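Local coordinates for protein EH1AB1 (Metagenome, PDB 6I8F) that hydrolyses esters, probably through a serine nucleophile as in other enzymes of the alpha/beta hydrolase fold, at residues Gly104-Asn109 / Trp233-Pro238; Asp114-Arg119 / Lys314-Ala319; Ile129-Arg134 / Arg153-Asn158; Ala262-Ala267 / Ala278-Leu283; Gly297-Phe302 / Arg307-Gly312. All coordinates share one frame; numbering follows the deposited sequence.

Contact 1: residues Gly104-Asn109 / Trp233-Pro238; sequences GFVIGN and WEAYVP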
# COMPACT_ATOMS: atom_id res chain seq x y z
N GLY A 104 19.56 12.31 -8.94
CA GLY A 104 20.35 13.13 -8.03
C GLY A 104 20.35 14.62 -8.37
O GLY A 104 21.24 15.34 -7.91
N PHE A 105 19.35 15.06 -9.15
CA PHE A 105 19.21 16.43 -9.65
C PHE A 105 20.34 16.78 -10.65
O PHE A 105 20.57 17.96 -10.97
CB PHE A 105 19.17 17.43 -8.48
CG PHE A 105 18.07 17.23 -7.46
CD1 PHE A 105 16.76 17.56 -7.75
CD2 PHE A 105 18.36 16.75 -6.19
CE1 PHE A 105 15.76 17.39 -6.80
CE2 PHE A 105 17.35 16.56 -5.25
CZ PHE A 105 16.05 16.90 -5.55
N VAL A 106 21.01 15.76 -11.20
CA VAL A 106 22.16 15.96 -12.11
C VAL A 106 21.96 15.21 -13.43
O VAL A 106 22.40 15.68 -14.48
CB VAL A 106 23.50 15.57 -11.45
CG1 VAL A 106 24.67 15.64 -12.42
CG2 VAL A 106 23.78 16.41 -10.22
N ILE A 107 21.33 14.02 -13.38
CA ILE A 107 21.08 13.19 -14.57
C ILE A 107 19.61 12.77 -14.59
O ILE A 107 18.82 13.19 -13.75
CB ILE A 107 22.03 11.98 -14.58
CG1 ILE A 107 21.69 10.98 -13.47
CG2 ILE A 107 23.48 12.43 -14.51
CD1 ILE A 107 22.61 9.80 -13.40
N GLY A 108 19.26 11.92 -15.56
CA GLY A 108 17.87 11.55 -15.81
C GLY A 108 17.16 12.62 -16.62
O GLY A 108 17.51 13.80 -16.59
N ASN A 109 16.12 12.19 -17.34
CA ASN A 109 15.27 13.08 -18.13
C ASN A 109 13.98 12.31 -18.43
O ASN A 109 13.77 11.20 -17.90
CB ASN A 109 15.99 13.54 -19.40
CG ASN A 109 16.53 12.37 -20.20
OD1 ASN A 109 15.78 11.45 -20.51
ND2 ASN A 109 17.83 12.35 -20.46
N TRP A 233 26.49 15.63 -5.22
CA TRP A 233 26.24 16.54 -4.13
C TRP A 233 26.87 17.92 -4.40
O TRP A 233 26.23 18.95 -4.17
CB TRP A 233 26.74 15.92 -2.82
CG TRP A 233 26.46 16.79 -1.63
CD1 TRP A 233 27.34 17.63 -1.01
CD2 TRP A 233 25.20 16.96 -0.96
NE1 TRP A 233 26.72 18.29 0.01
CE2 TRP A 233 25.41 17.89 0.07
CE3 TRP A 233 23.93 16.41 -1.12
CZ2 TRP A 233 24.40 18.29 0.94
CZ3 TRP A 233 22.92 16.79 -0.26
CH2 TRP A 233 23.16 17.72 0.76
N GLU A 234 28.10 17.93 -4.93
CA GLU A 234 28.88 19.16 -5.10
C GLU A 234 28.43 19.92 -6.35
O GLU A 234 28.66 21.12 -6.46
CB GLU A 234 30.37 18.82 -5.15
CG GLU A 234 30.88 18.29 -3.82
CD GLU A 234 32.38 18.15 -3.66
OE1 GLU A 234 33.09 18.11 -4.69
OE2 GLU A 234 32.82 18.08 -2.51
N ALA A 235 27.78 19.21 -7.28
CA ALA A 235 27.22 19.84 -8.45
C ALA A 235 25.97 20.64 -8.04
O ALA A 235 25.70 21.73 -8.56
CB ALA A 235 26.92 18.79 -9.48
N TYR A 236 25.22 20.09 -7.08
CA TYR A 236 23.85 20.52 -6.76
C TYR A 236 23.82 21.61 -5.67
O TYR A 236 23.09 22.59 -5.78
CB TYR A 236 23.04 19.29 -6.35
CG TYR A 236 21.61 19.56 -5.94
CD1 TYR A 236 20.74 20.27 -6.76
CD2 TYR A 236 21.12 19.06 -4.74
CE1 TYR A 236 19.43 20.49 -6.39
CE2 TYR A 236 19.80 19.28 -4.36
CZ TYR A 236 18.95 19.99 -5.19
OH TYR A 236 17.66 20.19 -4.82
N VAL A 237 24.60 21.41 -4.61
CA VAL A 237 24.43 22.18 -3.38
C VAL A 237 25.54 23.21 -3.26
O VAL A 237 26.71 22.85 -3.17
CB VAL A 237 24.38 21.27 -2.14
CG1 VAL A 237 24.08 22.08 -0.89
CG2 VAL A 237 23.36 20.15 -2.31
N PRO A 238 25.21 24.52 -3.24
CA PRO A 238 26.19 25.55 -2.91
C PRO A 238 26.78 25.36 -1.51
O PRO A 238 26.05 25.06 -0.55
CB PRO A 238 25.40 26.87 -2.97
CG PRO A 238 24.20 26.55 -3.85
CD PRO A 238 23.90 25.09 -3.57
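Phe105 and Tyr236 mark the nearest approach of the two backbones, their CA atoms 6.8 Å apart, where an irregular loop meets the last turn of helix 230-236. The helix gives way at Val237, whose N still bonds to Trp233 O at 3.0 Å. Phe105 has a positive phi (66°), unusual for a residue with a side chain, and its CB points at the helix. Its ring and that of Tyr236 form an offset stack, with centroids 4.3 Å apart and planes 11° from parallel. As the rings are slipped, the Tyr236 OH sits 3.6 Å above the centre of the Phe105 ring, while Phe105 CB makes a CH-pi contact over the tyrosine face, 3.9 Å from its centroid. Tyr236 CG points away from its backbone N (chi1 178°), which carries the phenol out from the helix to the loop. Two flat rings fill this buried gap face to face. Beside them the small Ala235 offers CB to Val106 CG2 at 4.0 Å. Pro144 and Ile145 of helix 143-157 touch both side chains. Gly104 ends the His-Gly-Gly-Gly sequence that, in esterases related to hormone-sensitive lipase, contributes to the oxyanion hole, so the stack probably lies near that site.

Contact 2: residues Asp114-Arg119 / Lys314-Ala319; sequences DSTCRR and KANDEA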
# COMPACT_ATOMS: atom_id res chain seq x y z
N ASP A 114 10.72 6.84 -19.25
CA ASP A 114 9.61 6.79 -20.22
C ASP A 114 8.80 5.49 -20.10
O ASP A 114 7.57 5.53 -20.02
CB ASP A 114 10.13 6.99 -21.64
CG ASP A 114 9.05 6.88 -22.69
OD1 ASP A 114 8.29 7.86 -22.85
OD2 ASP A 114 8.95 5.81 -23.32
N SER A 115 9.48 4.34 -20.10
CA SER A 115 8.81 3.03 -20.00
C SER A 115 8.06 2.90 -18.66
O SER A 115 6.96 2.31 -18.60
CB SER A 115 9.77 1.87 -20.18
OG SER A 115 10.30 1.84 -21.51
N THR A 116 8.66 3.45 -17.60
CA THR A 116 8.11 3.46 -16.26
C THR A 116 6.84 4.31 -16.20
O THR A 116 5.84 3.91 -15.60
CB THR A 116 9.14 3.95 -15.24
OG1 THR A 116 10.23 3.03 -15.28
CG2 THR A 116 8.57 4.07 -13.84
N CYS A 117 6.88 5.51 -16.80
CA CYS A 117 5.72 6.39 -16.81
C CYS A 117 4.58 5.77 -17.62
O CYS A 117 3.42 5.87 -17.22
CB CYS A 117 6.05 7.76 -17.35
SG CYS A 117 6.97 8.76 -16.15
N ARG A 118 4.92 5.12 -18.74
CA ARG A 118 3.94 4.43 -19.58
C ARG A 118 3.21 3.38 -18.74
O ARG A 118 1.98 3.29 -18.76
CB ARG A 118 4.60 3.79 -20.80
CG ARG A 118 4.97 4.77 -21.90
CD ARG A 118 5.94 4.14 -22.89
NE ARG A 118 6.21 4.99 -24.05
CZ ARG A 118 5.50 4.99 -25.18
NH1 ARG A 118 4.51 4.12 -25.37
NH2 ARG A 118 5.80 5.87 -26.13
N ARG A 119 4.00 2.58 -18.01
CA ARG A 119 3.45 1.48 -17.22
C ARG A 119 2.58 2.07 -16.10
O ARG A 119 1.50 1.55 -15.84
CB ARG A 119 4.54 0.57 -16.67
CG ARG A 119 4.01 -0.73 -16.07
CD ARG A 119 5.10 -1.72 -15.68
NE ARG A 119 4.53 -2.92 -15.10
CZ ARG A 119 4.33 -4.07 -15.75
NH1 ARG A 119 4.75 -4.19 -16.99
NH2 ARG A 119 3.74 -5.09 -15.14
N LYS A 314 6.76 -5.05 -10.37
CA LYS A 314 5.82 -5.26 -9.27
C LYS A 314 5.61 -3.93 -8.52
O LYS A 314 4.47 -3.60 -8.23
CB LYS A 314 6.31 -6.37 -8.34
CG LYS A 314 6.39 -7.74 -8.99
CD LYS A 314 5.31 -8.70 -8.54
CE LYS A 314 4.97 -9.76 -9.57
NZ LYS A 314 6.18 -10.54 -9.94
N ALA A 315 6.70 -3.19 -8.25
CA ALA A 315 6.65 -1.91 -7.54
C ALA A 315 5.89 -0.86 -8.36
O ALA A 315 5.08 -0.10 -7.78
CB ALA A 315 8.03 -1.42 -7.20
N ASN A 316 6.18 -0.79 -9.66
CA ASN A 316 5.43 0.03 -10.63
C ASN A 316 3.93 -0.22 -10.45
O ASN A 316 3.14 0.70 -10.21
CB ASN A 316 5.81 -0.24 -12.09
CG ASN A 316 7.20 0.20 -12.51
OD1 ASN A 316 7.64 -0.16 -13.62
ND2 ASN A 316 7.90 0.97 -11.68
N ASP A 317 3.54 -1.50 -10.56
CA ASP A 317 2.14 -1.91 -10.53
C ASP A 317 1.50 -1.56 -9.17
O ASP A 317 0.34 -1.13 -9.12
CB ASP A 317 2.00 -3.39 -10.88
CG ASP A 317 2.43 -3.70 -12.31
OD1 ASP A 317 2.71 -2.73 -13.07
OD2 ASP A 317 2.53 -4.89 -12.65
N GLU A 318 2.24 -1.76 -8.07
CA GLU A 318 1.70 -1.44 -6.73
C GLU A 318 1.48 0.07 -6.57
O GLU A 318 0.45 0.51 -6.08
CB GLU A 318 2.61 -1.97 -5.62
CG GLU A 318 2.05 -1.65 -4.25
CD GLU A 318 2.72 -2.30 -3.06
OE1 GLU A 318 3.75 -3.00 -3.24
OE2 GLU A 318 2.22 -2.08 -1.96
N ALA A 319 2.47 0.88 -6.95
CA ALA A 319 2.35 2.34 -6.85
C ALA A 319 1.14 2.82 -7.66
O ALA A 319 0.29 3.58 -7.17
CB ALA A 319 3.63 2.98 -7.33
O HOH W 1 9.36 0.28 -15.49
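Arg119 grips Asp317 side-on in a bidentate salt bridge: NE reaches OD1 at 2.7 Å, and NH2 reaches OD2 at 2.8 Å. The second bond is the straighter (166° at the hydrogen) and uses the syn lone pair of OD2; guanidinium and carboxylate are nearly coplanar, 18° apart. Arg119 can span the gap because its chain runs extended from CG to NE, with CG anti to the backbone N, and on the way its CD passes Asn316 OD1 at 3.6 Å. A lysine in its place, with one terminal nitrogen, would probably lose the paired grip, leaving one Asp317 oxygen without its mate and the carboxylate freer to turn. Both segments belong to helices on the same side of the alpha/beta hydrolase sheet, their axes 10.1 Å apart and crossing at -42°. Next to the bridge, Thr116 CG2 touches Asn316 ND2 at 3.8 Å, and one water donates to both Thr116 OG1 (2.9 Å) and Asn316 OD1 (2.6 Å). Buried polar groups need such partners: Asn316 ND2 is held by Phe303 O, and Thr116 OG1 also bonds to Glu58. Farther out, Arg118 NE pairs with Asp114 OD2 one turn back along its helix, and Asp114 in turn meets Arg82.

Contact 3: residues Ile129-Arg134 / Arg153-Asn158; sequences ISIDYR and RHIRDN
Ile155 reaches from the helix straight at the strand and meets two isoleucines with one methyl group: its CD1 lies 4.1 Å from Ile129 CG2 and 4.1 Å from Ile131 CD1. Both encounters are tip to tip. Ile129 and Ile131 alternate with Ser130, so their CB bonds leave the strand on the same side, toward the helix. They use different branches. Ile129 offers its short CG2, whereas Ile131 brings in the end of its longer arm, turned at chi2 (-59°). Ile155 keeps that arm stretched (chi2 157°), and its CD1 fits against both. Branched Ile129 and Ile131 are readily accepted in a strand, the long arm of Ile155 bridges the gap from the helix, and all three, wholly aliphatic, bring no polar group to be satisfied. At the helix end Asn158 ND2 donates to His154 O at 2.8 Å, in the carbonyl plane, and lies over the face of the His154 ring, toward its rim; Arg156 holds the neighbouring Asp157 side-on. Strand 127-132 runs between strands 78-85 and 94-100, and Ile98 of the latter touches both Ile131 and Ile155. One turn earlier in helix 143-157, Ala151 also packs on Ile131, while His154 stacks on Phe72 of strand 66-73.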
# COMPACT_ATOMS: atom_id res chain seq x y z
N ILE A 129 2.19 12.90 -16.39
CA ILE A 129 2.91 14.00 -17.02
C ILE A 129 4.30 14.07 -16.40
O ILE A 129 4.43 14.50 -15.26
CB ILE A 129 2.17 15.34 -16.87
CG1 ILE A 129 0.74 15.24 -17.42
CG2 ILE A 129 2.96 16.45 -17.56
CD1 ILE A 129 -0.09 16.49 -17.18
N SER A 130 5.30 13.64 -17.18
CA SER A 130 6.70 13.60 -16.77
C SER A 130 7.37 14.96 -17.07
O SER A 130 7.17 15.54 -18.14
CB SER A 130 7.41 12.47 -17.47
OG SER A 130 8.75 12.38 -17.03
N ILE A 131 8.15 15.46 -16.11
CA ILE A 131 8.64 16.83 -16.15
C ILE A 131 10.15 16.82 -16.37
O ILE A 131 10.89 16.09 -15.69
CB ILE A 131 8.28 17.61 -14.87
CG1 ILE A 131 6.77 17.65 -14.60
CG2 ILE A 131 8.88 19.02 -14.93
CD1 ILE A 131 5.95 18.27 -15.69
N ASP A 132 10.58 17.66 -17.31
CA ASP A 132 11.98 17.87 -17.64
C ASP A 132 12.45 19.15 -16.94
O ASP A 132 12.41 20.23 -17.51
CB ASP A 132 12.15 17.93 -19.16
CG ASP A 132 13.53 17.54 -19.66
OD1 ASP A 132 14.41 17.21 -18.82
OD2 ASP A 132 13.71 17.57 -20.89
N TYR A 133 12.83 19.01 -15.67
CA TYR A 133 13.28 20.13 -14.86
C TYR A 133 14.79 20.37 -15.09
O TYR A 133 15.53 19.44 -15.44
CB TYR A 133 12.95 19.85 -13.40
CG TYR A 133 13.52 18.57 -12.85
CD1 TYR A 133 12.77 17.40 -12.81
CD2 TYR A 133 14.80 18.53 -12.34
CE1 TYR A 133 13.28 16.23 -12.29
CE2 TYR A 133 15.33 17.36 -11.81
CZ TYR A 133 14.57 16.21 -11.78
OH TYR A 133 15.10 15.06 -11.27
N ARG A 134 15.22 21.62 -14.90
CA ARG A 134 16.65 21.99 -15.00
C ARG A 134 17.48 21.17 -14.02
O ARG A 134 17.02 20.90 -12.91
CB ARG A 134 16.88 23.47 -14.66
CG ARG A 134 16.44 24.40 -15.78
CD ARG A 134 16.57 25.86 -15.39
NE ARG A 134 15.66 26.19 -14.31
CZ ARG A 134 15.84 27.19 -13.46
NH1 ARG A 134 16.92 27.95 -13.56
NH2 ARG A 134 14.94 27.41 -12.52
N ARG A 153 2.29 23.99 -10.08
CA ARG A 153 1.41 25.18 -10.03
C ARG A 153 0.82 25.44 -11.43
O ARG A 153 -0.36 25.70 -11.56
CB ARG A 153 2.18 26.41 -9.52
CG ARG A 153 2.55 26.39 -8.04
CD ARG A 153 3.18 27.70 -7.60
NE ARG A 153 3.39 27.77 -6.15
CZ ARG A 153 4.39 28.42 -5.54
NH1 ARG A 153 5.37 28.96 -6.25
NH2 ARG A 153 4.42 28.51 -4.22
N HIS A 154 1.64 25.33 -12.47
CA HIS A 154 1.21 25.62 -13.84
C HIS A 154 0.14 24.62 -14.32
O HIS A 154 -0.88 25.00 -14.91
CB HIS A 154 2.40 25.64 -14.79
CG HIS A 154 2.02 25.93 -16.20
ND1 HIS A 154 1.80 27.22 -16.66
CD2 HIS A 154 1.78 25.11 -17.25
CE1 HIS A 154 1.46 27.18 -17.93
NE2 HIS A 154 1.45 25.90 -18.32
N ILE A 155 0.38 23.33 -14.09
CA ILE A 155 -0.60 22.29 -14.48
C ILE A 155 -1.86 22.41 -13.62
O ILE A 155 -2.97 22.31 -14.15
CB ILE A 155 0.05 20.89 -14.43
CG1 ILE A 155 1.13 20.80 -15.52
CG2 ILE A 155 -1.01 19.81 -14.55
CD1 ILE A 155 2.19 19.76 -15.27
N ARG A 156 -1.70 22.65 -12.31
CA ARG A 156 -2.84 22.87 -11.40
C ARG A 156 -3.71 24.02 -11.92
O ARG A 156 -4.92 23.92 -11.98
CB ARG A 156 -2.35 23.15 -9.97
CG ARG A 156 -3.45 23.46 -8.95
CD ARG A 156 -2.96 24.29 -7.76
NE ARG A 156 -2.39 25.58 -8.12
CZ ARG A 156 -1.45 26.23 -7.42
NH1 ARG A 156 -1.01 25.76 -6.27
NH2 ARG A 156 -0.95 27.36 -7.90
N ASP A 157 -3.07 25.13 -12.30
CA ASP A 157 -3.80 26.34 -12.65
C ASP A 157 -4.38 26.22 -14.06
O ASP A 157 -5.24 27.00 -14.42
CB ASP A 157 -2.91 27.57 -12.47
CG ASP A 157 -2.55 27.83 -11.02
OD1 ASP A 157 -3.25 27.30 -10.13
OD2 ASP A 157 -1.57 28.54 -10.79
N ASN A 158 -3.90 25.27 -14.86
CA ASN A 158 -4.29 25.10 -16.25
C ASN A 158 -4.73 23.65 -16.50
O ASN A 158 -4.48 23.08 -17.57
CB ASN A 158 -3.14 25.53 -17.16
CG ASN A 158 -2.83 27.00 -16.99
OD1 ASN A 158 -3.56 27.84 -17.50
ND2 ASN A 158 -1.80 27.32 -16.21

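Contact 4: residues Ala262-Ala267 / Ala278-Leu283; sequences AFVLTA and AYADRL
In Val264 CG1 lies opposite the backbone N (chi1 -176°) and CG2 opposite the carbonyl carbon, so the two methyls spread to either side and the branch point CB itself faces Ala280 CB, 4.0 Å away. Leu283, its chain extended at chi2 (166°), swings CD1 back to the strand: this methyl rests 3.7 Å from Ala262 CB and 4.2 Å from Val264 CG2. The residue sizes complement one another. The small Ala280 lets the backbones close to 6.2 Å between Val264 CA and Ala280 CA, and where the helix presents the longer leucine the strand has only a methyl, that of Ala262. Strand and helix run nearly antiparallel, at 154°, with axes 8.9 Å apart. On the strand's other face Phe263 and Leu265 pack against helix 310-327, while Ala280 and Leu283 also touch Tyr292 and Thr290 of the adjacent parallel strand 290-296. This is the packing of a beta-alpha-beta crossover, the repeating element of the alpha/beta hydrolase sheet, in which the connecting helix runs back against the two parallel strands it joins.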
# COMPACT_ATOMS: atom_id res chain seq x y z
N ALA A 262 -0.46 9.77 0.79
CA ALA A 262 0.84 9.41 0.27
C ALA A 262 0.94 7.90 0.08
O ALA A 262 0.26 7.13 0.75
CB ALA A 262 1.90 9.90 1.24
N PHE A 263 1.78 7.53 -0.88
CA PHE A 263 2.35 6.22 -1.03
C PHE A 263 3.87 6.39 -0.90
O PHE A 263 4.45 7.16 -1.65
CB PHE A 263 1.95 5.62 -2.38
CG PHE A 263 2.62 4.32 -2.73
CD1 PHE A 263 2.08 3.11 -2.31
CD2 PHE A 263 3.77 4.28 -3.49
CE1 PHE A 263 2.68 1.91 -2.64
CE2 PHE A 263 4.38 3.08 -3.80
CZ PHE A 263 3.83 1.90 -3.39
N VAL A 264 4.48 5.70 0.07
CA VAL A 264 5.93 5.80 0.32
C VAL A 264 6.54 4.40 0.19
O VAL A 264 6.12 3.47 0.88
CB VAL A 264 6.23 6.43 1.70
CG1 VAL A 264 7.72 6.62 1.90
CG2 VAL A 264 5.49 7.74 1.92
N LEU A 265 7.49 4.25 -0.74
CA LEU A 265 8.11 2.99 -1.01
C LEU A 265 9.60 3.09 -0.65
O LEU A 265 10.25 4.07 -1.02
CB LEU A 265 7.92 2.64 -2.49
CG LEU A 265 8.50 1.29 -2.93
CD1 LEU A 265 7.68 0.70 -4.06
CD2 LEU A 265 9.95 1.43 -3.36
N THR A 266 10.11 2.08 0.07
CA THR A 266 11.54 1.93 0.29
C THR A 266 12.04 0.60 -0.30
O THR A 266 11.31 -0.40 -0.38
CB THR A 266 11.92 2.04 1.77
OG1 THR A 266 11.21 1.03 2.50
CG2 THR A 266 11.64 3.42 2.34
N ALA A 267 13.30 0.63 -0.72
CA ALA A 267 14.05 -0.56 -1.11
C ALA A 267 14.86 -1.03 0.11
O ALA A 267 15.40 -0.21 0.84
CB ALA A 267 14.94 -0.24 -2.29
N ALA A 278 11.02 6.84 7.82
CA ALA A 278 10.83 7.93 8.77
C ALA A 278 9.79 8.93 8.26
O ALA A 278 8.96 9.40 9.02
CB ALA A 278 12.15 8.61 9.05
N TYR A 279 9.86 9.27 6.96
CA TYR A 279 8.92 10.23 6.35
C TYR A 279 7.48 9.69 6.42
O TYR A 279 6.53 10.43 6.79
CB TYR A 279 9.36 10.56 4.92
CG TYR A 279 8.81 11.88 4.44
CD1 TYR A 279 9.43 13.07 4.79
CD2 TYR A 279 7.66 11.95 3.68
CE1 TYR A 279 8.93 14.30 4.37
CE2 TYR A 279 7.14 13.16 3.26
CZ TYR A 279 7.78 14.34 3.59
OH TYR A 279 7.26 15.54 3.19
N ALA A 280 7.30 8.41 6.09
CA ALA A 280 5.99 7.75 6.19
C ALA A 280 5.49 7.76 7.64
O ALA A 280 4.33 8.02 7.91
CB ALA A 280 6.08 6.35 5.65
N ASP A 281 6.41 7.48 8.58
CA ASP A 281 6.10 7.51 10.02
C ASP A 281 5.55 8.88 10.44
O ASP A 281 4.56 8.95 11.15
CB ASP A 281 7.31 7.13 10.86
CG ASP A 281 7.68 5.66 10.79
OD1 ASP A 281 6.83 4.85 10.31
OD2 ASP A 281 8.81 5.33 11.18
N ARG A 282 6.19 9.97 9.98
CA ARG A 282 5.76 11.33 10.33
C ARG A 282 4.39 11.61 9.71
O ARG A 282 3.52 12.23 10.37
CB ARG A 282 6.77 12.39 9.88
CG ARG A 282 8.16 12.28 10.51
CD ARG A 282 8.46 13.13 11.74
NE ARG A 282 7.68 14.36 11.88
CZ ARG A 282 8.16 15.61 11.87
NH1 ARG A 282 9.40 15.86 11.48
NH2 ARG A 282 7.39 16.61 12.25
N LEU A 283 4.20 11.16 8.46
CA LEU A 283 2.90 11.33 7.81
C LEU A 283 1.83 10.58 8.62
O LEU A 283 0.79 11.14 8.91
CB LEU A 283 2.97 10.84 6.36
CG LEU A 283 3.76 11.72 5.40
CD1 LEU A 283 4.05 10.98 4.10
CD2 LEU A 283 3.02 13.03 5.13

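Contact 5: residues Gly297-Phe302 / Arg307-Gly312; sequences GTIHGF and RFLSQG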
# COMPACT_ATOMS: atom_id res chain seq x y z
N GLY A 297 15.40 -6.97 -0.26
CA GLY A 297 16.28 -7.72 -1.16
C GLY A 297 16.48 -7.06 -2.52
O GLY A 297 16.99 -7.70 -3.42
N THR A 298 16.09 -5.79 -2.67
CA THR A 298 16.37 -5.04 -3.90
C THR A 298 17.06 -3.72 -3.53
O THR A 298 17.19 -3.40 -2.34
CB THR A 298 15.11 -4.82 -4.76
OG1 THR A 298 15.53 -4.36 -6.05
CG2 THR A 298 14.13 -3.86 -4.13
N ILE A 299 17.46 -2.97 -4.55
CA ILE A 299 18.37 -1.85 -4.40
C ILE A 299 17.70 -0.57 -4.87
O ILE A 299 16.76 -0.59 -5.66
CB ILE A 299 19.67 -2.09 -5.20
CG1 ILE A 299 19.37 -2.36 -6.68
CG2 ILE A 299 20.49 -3.20 -4.56
CD1 ILE A 299 20.61 -2.44 -7.55
N HIS A 300 18.27 0.55 -4.43
CA HIS A 300 17.93 1.85 -4.93
C HIS A 300 18.03 1.84 -6.46
O HIS A 300 19.00 1.35 -7.02
CB HIS A 300 18.86 2.90 -4.30
CG HIS A 300 18.34 4.29 -4.45
ND1 HIS A 300 17.37 4.81 -3.61
CD2 HIS A 300 18.64 5.25 -5.36
CE1 HIS A 300 17.10 6.05 -3.99
NE2 HIS A 300 17.87 6.34 -5.07
N GLY A 301 17.00 2.40 -7.11
CA GLY A 301 16.92 2.48 -8.58
C GLY A 301 16.02 1.43 -9.20
O GLY A 301 15.69 1.54 -10.37
N PHE A 302 15.60 0.41 -8.43
CA PHE A 302 14.95 -0.78 -9.00
C PHE A 302 13.62 -0.43 -9.71
O PHE A 302 13.18 -1.17 -10.56
CB PHE A 302 14.74 -1.86 -7.93
CG PHE A 302 13.54 -1.70 -7.03
CD1 PHE A 302 13.56 -0.84 -5.94
CD2 PHE A 302 12.40 -2.48 -7.22
CE1 PHE A 302 12.46 -0.73 -5.09
CE2 PHE A 302 11.30 -2.36 -6.38
CZ PHE A 302 11.34 -1.50 -5.31
N ARG A 307 14.34 -3.62 -16.76
CA ARG A 307 14.90 -4.61 -17.69
C ARG A 307 15.52 -5.77 -16.90
O ARG A 307 15.39 -6.93 -17.30
CB ARG A 307 15.98 -3.99 -18.57
CG ARG A 307 16.70 -5.00 -19.45
CD ARG A 307 17.67 -4.29 -20.37
NE ARG A 307 18.51 -5.26 -21.04
CZ ARG A 307 19.46 -4.96 -21.91
NH1 ARG A 307 19.72 -3.69 -22.20
NH2 ARG A 307 20.15 -5.95 -22.48
N PHE A 308 16.17 -5.43 -15.78
CA PHE A 308 16.96 -6.35 -14.99
C PHE A 308 16.22 -6.84 -13.75
O PHE A 308 16.48 -7.96 -13.32
CB PHE A 308 18.26 -5.68 -14.57
CG PHE A 308 19.11 -5.26 -15.73
CD1 PHE A 308 19.79 -6.20 -16.48
CD2 PHE A 308 19.19 -3.93 -16.11
CE1 PHE A 308 20.57 -5.82 -17.56
CE2 PHE A 308 19.95 -3.55 -17.20
CZ PHE A 308 20.64 -4.50 -17.92
N LEU A 309 15.37 -5.99 -13.15
CA LEU A 309 14.73 -6.29 -11.86
C LEU A 309 13.21 -6.31 -12.03
O LEU A 309 12.54 -5.27 -12.12
CB LEU A 309 15.18 -5.26 -10.82
CG LEU A 309 16.69 -5.12 -10.61
CD1 LEU A 309 17.01 -4.05 -9.57
CD2 LEU A 309 17.32 -6.45 -10.21
N SER A 310 12.66 -7.53 -12.04
CA SER A 310 11.23 -7.79 -12.05
C SER A 310 10.52 -7.11 -10.87
O SER A 310 9.35 -6.77 -10.98
CB SER A 310 10.96 -9.26 -12.00
OG SER A 310 11.27 -9.81 -13.26
N GLN A 311 11.21 -7.01 -9.72
CA GLN A 311 10.63 -6.42 -8.53
C GLN A 311 10.20 -4.99 -8.89
O GLN A 311 9.20 -4.47 -8.37
CB GLN A 311 11.62 -6.44 -7.37
CG GLN A 311 11.74 -7.79 -6.67
CD GLN A 311 10.47 -8.18 -5.96
OE1 GLN A 311 10.03 -7.53 -5.02
NE2 GLN A 311 9.85 -9.24 -6.44
N GLY A 312 10.95 -4.36 -9.80
CA GLY A 312 10.67 -3.03 -10.27
C GLY A 312 9.31 -2.93 -10.94
O GLY A 312 8.59 -1.95 -10.75
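Leu309 pushes CD1 into the bend of the opposing loop, where the methyl lies 3.6 Å from Phe302 CB, 3.8 Å from Thr298 OG1 and 4.1 Å from Ile299 CG1. Phe302 meets the start of helix 310-327 with its ring edge instead: CE2 comes within 3.6 Å of Gln311 O, and CD2 lies 3.5 Å from Gly312 N, both near the ring plane. With CG set between the backbone N and the carbonyl carbon (chi1 81°), the ring folds back over its own loop, so that Thr298 CG2 covers the centre of one face. Replacing the ring by the single methyl of an alanine would probably open a gap between loop and helix, leaving the Thr298 methyl and the Gln311-Gly312 peptide without the surface they pack on. The backbones are close as well, since Gly312 CA makes a CA-H...O contact of 3.1 Å with Phe302 O; a CB on Gly312 would collide with that oxygen, which explains the glycine. Gln311 sends its OE1 to Lys289 of the second subunit. Residues Ile299 to Phe302 form a type II turn, with Gly301 taking the positive phi (102°) of its third position. The turn carries His300, which bonds through NE2 to Ser175 and through ND1 to Asp270, an arrangement consistent with the histidine loop of an alpha/beta hydrolase catalytic triad.

Contacts 2 and 5 share helix 310-327 and have centres 12 Å apart; Ala315 CB of the first touches Phe302 CE2 of the second at 3.5 Å. Contact 4 joins them through the opposite face of its strand, where Leu265 CD2 meets Phe302 CE1 at 3.7 Å and Phe263 packs on Ala319. The loop with His300 thus rests on both strand and helix. Contact 1 lies near the probable Ser-His-Asp site through a different loop: Phe105 comes close to its residues without touching them, and the nearest atoms of contacts 1 and 5 are about 7 Å apart. Contact 3 is remote, its centre 28 Å from that of contact 5, yet Ser130 packs on Cys117 of contact 2.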